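Local coordinates for protein xyloglucan-specific endo-beta-1,4-glucanase BoGH9A (Bacteroides ovatus, PDB 6DHT) that hydrolyses internal beta-1,4-glucosidic linkages in the backbone of xyloglucan, releasing xyloglucan oligosaccharides, at residues E312-L320 / I328-A338. Numbering follows the deposited sequence.
With CA (calcium ion), chain C; EDO (1,2-ethanediol), chain E; IMD (imidazole), chain B.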
loop_
_atom_site.group_PDB
_atom_site.type_symbol
_atom_site.label_atom_id
_atom_site.label_comp_id
_atom_site.label_asym_id
_atom_site.label_seq_id
_atom_site.Cartn_x
_atom_site.Cartn_y
_atom_site.Cartn_z
ATOM N N GLU A 312 23.746 13.720 0.605
ATOM C CA GLU A 312 23.547 13.518 2.041
ATOM C C GLU A 312 22.588 14.550 2.629
ATOM O O GLU A 312 22.519 14.719 3.844
ATOM C CB GLU A 312 24.895 13.519 2.774
ATOM C CG GLU A 312 25.846 12.427 2.279
ATOM C CD GLU A 312 26.906 12.027 3.295
ATOM O OE1 GLU A 312 27.081 12.737 4.305
ATOM O OE2 GLU A 312 27.571 10.993 3.078
ATOM N N ALA A 313 21.854 15.226 1.745
ATOM C CA ALA A 313 20.845 16.211 2.119
ATOM C C ALA A 313 19.576 15.562 2.672
ATOM O O ALA A 313 18.498 15.664 2.072
ATOM C CB ALA A 313 20.509 17.060 0.919
ATOM N N TYR A 314 19.712 14.931 3.828
ATOM C CA TYR A 314 18.593 14.287 4.506
ATOM C C TYR A 314 17.628 15.302 5.098
ATOM O O TYR A 314 17.996 16.459 5.355
ATOM C CB TYR A 314 19.115 13.384 5.613
ATOM C CG TYR A 314 20.240 12.489 5.157
ATOM C CD1 TYR A 314 20.151 11.782 3.963
ATOM C CD2 TYR A 314 21.400 12.367 5.908
ATOM C CE1 TYR A 314 21.183 10.968 3.542
ATOM C CE2 TYR A 314 22.432 11.557 5.498
ATOM C CZ TYR A 314 22.323 10.858 4.318
ATOM O OH TYR A 314 23.362 10.053 3.915
ATOM N N TYR A 315 16.395 14.860 5.330
ATOM C CA TYR A 315 15.397 15.697 5.958
ATOM C C TYR A 315 15.400 15.390 7.430
ATOM O O TYR A 315 14.910 14.346 7.858
ATOM C CB TYR A 315 13.985 15.454 5.410
ATOM C CG TYR A 315 12.988 16.435 5.999
ATOM C CD1 TYR A 315 12.906 17.724 5.502
ATOM C CD2 TYR A 315 12.144 16.076 7.037
ATOM C CE1 TYR A 315 12.013 18.640 6.028
ATOM C CE2 TYR A 315 11.250 16.985 7.574
ATOM C CZ TYR A 315 11.194 18.269 7.065
ATOM O OH TYR A 315 10.316 19.194 7.579
ATOM N N ASN A 316 15.975 16.303 8.208
ATOM C CA ASN A 316 15.931 16.219 9.662
ATOM C C ASN A 316 15.114 17.383 10.197
ATOM O O ASN A 316 15.533 18.542 10.099
ATOM C CB ASN A 316 17.342 16.254 10.255
ATOM C CG ASN A 316 17.356 15.915 11.724
ATOM O OD1 ASN A 316 16.626 16.506 12.509
ATOM N ND2 ASN A 316 18.161 14.928 12.100
ATOM N N GLN A 317 13.951 17.077 10.759
ATOM C CA GLN A 317 13.006 18.125 11.119
ATOM C C GLN A 317 13.472 18.875 12.360
ATOM O O GLN A 317 13.323 20.092 12.448
ATOM C CB GLN A 317 11.615 17.547 11.366
ATOM C CG GLN A 317 10.537 18.606 11.363
ATOM C CD GLN A 317 9.212 18.062 10.878
ATOM O OE1 GLN A 317 8.864 18.205 9.707
ATOM N NE2 GLN A 317 8.468 17.454 11.773
ATOM N N ASN A 318 14.003 18.139 13.322
ATOM C CA ASN A 318 14.552 18.759 14.526
ATOM C C ASN A 318 15.633 19.790 14.192
ATOM O O ASN A 318 15.622 20.903 14.725
ATOM C CB ASN A 318 15.086 17.691 15.480
ATOM C CG ASN A 318 13.994 17.101 16.372
ATOM O OD1 ASN A 318 12.811 17.429 16.227
ATOM N ND2 ASN A 318 14.388 16.227 17.298
ATOM N N LEU A 319 16.557 19.444 13.299
ATOM C CA LEU A 319 17.589 20.394 12.903
ATOM C C LEU A 319 17.016 21.561 12.126
ATOM O O LEU A 319 17.509 22.680 12.223
ATOM C CB LEU A 319 18.652 19.716 12.053
ATOM C CG LEU A 319 19.451 18.612 12.726
ATOM C CD1 LEU A 319 20.524 18.152 11.760
ATOM C CD2 LEU A 319 20.061 19.079 14.051
ATOM N N LEU A 320 15.982 21.298 11.338
ATOM C CA LEU A 320 15.347 22.335 10.550
ATOM C C LEU A 320 14.707 23.343 11.495
ATOM O O LEU A 320 14.771 24.553 11.272
ATOM C CB LEU A 320 14.294 21.707 9.634
ATOM C CG LEU A 320 13.538 22.610 8.662
ATOM C CD1 LEU A 320 13.095 21.787 7.449
ATOM C CD2 LEU A 320 12.328 23.257 9.326
ATOM N N ILE A 328 8.110 23.244 12.046
ATOM C CA ILE A 328 7.255 22.280 11.358
ATOM C C ILE A 328 7.165 21.030 12.213
ATOM O O ILE A 328 8.192 20.505 12.632
ATOM C CB ILE A 328 7.869 21.912 10.000
ATOM C CG1 ILE A 328 8.151 23.165 9.165
ATOM C CG2 ILE A 328 6.959 20.923 9.255
ATOM C CD1 ILE A 328 6.930 23.960 8.779
ATOM N N ALA A 329 5.953 20.535 12.492
ATOM C CA ALA A 329 5.778 19.399 13.396
ATOM C C ALA A 329 4.934 18.253 12.837
ATOM O O ALA A 329 4.476 17.392 13.579
ATOM C CB ALA A 329 5.159 19.882 14.706
ATOM N N THR A 330 4.766 18.259 11.520
ATOM C CA THR A 330 3.982 17.229 10.836
ATOM C C THR A 330 4.919 16.088 10.430
ATOM O O THR A 330 6.064 16.077 10.828
ATOM C CB THR A 330 3.301 17.821 9.625
ATOM O OG1 THR A 330 4.296 18.362 8.770
ATOM C CG2 THR A 330 2.340 18.933 10.042
ATOM N N GLY A 331 4.448 15.124 9.626
ATOM C CA GLY A 331 5.202 13.893 9.419
ATOM C C GLY A 331 6.615 14.104 8.892
ATOM O O GLY A 331 6.816 14.833 7.934
ATOM N N GLU A 332 7.598 13.454 9.515
ATOM C CA GLU A 332 8.979 13.705 9.146
ATOM C C GLU A 332 9.382 12.984 7.865
ATOM O O GLU A 332 9.973 13.597 6.980
ATOM C CB GLU A 332 9.947 13.327 10.256
ATOM C CG GLU A 332 11.365 13.753 9.929
ATOM C CD GLU A 332 12.345 13.484 11.055
ATOM O OE1 GLU A 332 12.200 12.434 11.726
ATOM O OE2 GLU A 332 13.260 14.326 11.252
ATOM N N TYR A 333 9.073 11.689 7.777
ATOM C CA TYR A 333 9.596 10.838 6.683
ATOM C C TYR A 333 11.083 11.079 6.523
ATOM O O TYR A 333 11.546 11.449 5.442
ATOM C CB TYR A 333 8.862 11.068 5.349
ATOM C CG TYR A 333 7.428 10.568 5.390
ATOM C CD1 TYR A 333 7.146 9.208 5.352
ATOM C CD2 TYR A 333 6.365 11.444 5.479
ATOM C CE1 TYR A 333 5.835 8.732 5.410
ATOM C CE2 TYR A 333 5.048 10.984 5.550
ATOM C CZ TYR A 333 4.803 9.608 5.492
ATOM O OH TYR A 333 3.532 9.110 5.561
ATOM N N GLY A 334 11.803 10.886 7.626
ATOM C CA GLY A 334 13.236 11.108 7.664
ATOM C C GLY A 334 13.992 9.829 7.367
ATOM O O GLY A 334 13.471 8.730 7.576
ATOM N N ASP A 335 15.224 9.981 6.892
ATOM C CA ASP A 335 16.014 8.848 6.444
ATOM C C ASP A 335 17.439 9.328 6.223
ATOM O O ASP A 335 17.650 10.334 5.550
ATOM C CB ASP A 335 15.417 8.344 5.115
ATOM C CG ASP A 335 15.941 6.976 4.680
ATOM O OD1 ASP A 335 16.707 6.307 5.405
ATOM O OD2 ASP A 335 15.515 6.550 3.581
ATOM N N THR A 336 18.410 8.616 6.788
ATOM C CA THR A 336 19.823 8.931 6.542
ATOM C C THR A 336 20.511 7.891 5.662
ATOM O O THR A 336 21.735 7.897 5.518
ATOM C CB THR A 336 20.615 9.062 7.861
ATOM O OG1 THR A 336 20.498 7.855 8.622
ATOM C CG2 THR A 336 20.095 10.223 8.671
ATOM N N HIS A 337 19.712 7.013 5.060
ATOM C CA HIS A 337 20.219 5.955 4.186
ATOM C C HIS A 337 19.538 6.072 2.830
ATOM O O HIS A 337 18.428 5.575 2.637
ATOM C CB HIS A 337 19.975 4.575 4.795
ATOM C CG HIS A 337 20.708 4.334 6.078
ATOM N ND1 HIS A 337 20.172 4.636 7.311
ATOM C CD2 HIS A 337 21.934 3.812 6.319
ATOM C CE1 HIS A 337 21.037 4.312 8.258
ATOM N NE2 HIS A 337 22.115 3.812 7.682
ATOM N N ALA A 338 20.218 6.721 1.896
ATOM C CA ALA A 338 19.662 7.002 0.577
ATOM C C ALA A 338 20.119 6.021 -0.519
ATOM O O ALA A 338 19.765 6.185 -1.692
ATOM C CB ALA A 338 19.993 8.429 0.176
HETATM CA CA CA C . 16.198 4.706 2.204
HETATM C C1 EDO E . 5.477 9.438 8.984
HETATM O O1 EDO E . 4.903 10.060 10.135
HETATM C C2 EDO E . 6.835 8.847 9.352
HETATM O O2 EDO E . 7.774 9.897 9.632
HETATM N N1 IMD B . 0.343 7.589 8.581
HETATM C C2 IMD B . 1.183 8.329 7.823
HETATM N N3 IMD B . 2.100 7.489 7.285
HETATM C C4 IMD B . 1.846 6.235 7.720
HETATM C C5 IMD B . 0.732 6.299 8.542
HETATM O O HOH W 1 22.809 7.847 2.527
HETATM O O HOH W 2 15.959 12.151 4.418
HETATM O O HOH W 3 16.670 12.315 8.548
HETATM O O HOH W 4 13.937 15.111 13.752
HETATM O O HOH W 5 16.785 3.692 4.373
#
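The calcium-binding loop ahead of helix 339-353 packs at Thr336 against Tyr314: Thr336 CA sits 3.6 Å from the ring centroid, 1° off the normal, in a CH-pi contact, while Glu312 O lies over the opposite face, toward the rim. CG of Tyr314 stands beside its own backbone N (chi1 -48°), which lays the ring across the Thr336 backbone, and a water joins its OH to Ala338 N. With an alanine at Tyr314, Thr336 CA would probably lose its aromatic cover and the water its phenolic partner. The residue before Thr336 carries the metal: Asp335 OD2 binds the calcium ion at 2.4 Å, together with His337 O; Asp340, Glu341 and Gly376 contribute further ligands, and an Asx turn links Asp335 OD1 to His337 N. Earlier in this loop of the glycoside hydrolase family 9 domain, Glu332 reaches the start of helix 317-321, where OE2 accepts from Gln317 N through its anti lone pair (2.9 Å, 179°). Asn316 N-caps the same helix. The extended Gln317 side chain points its amide at Thr330, NE2 donating to Thr330 O at 2.9 Å in the carbonyl plane. Gln317 OE1 accepts from both Tyr315 OH (2.8 Å), in plane on a lone pair, and Lys239 NZ of strand 239-241.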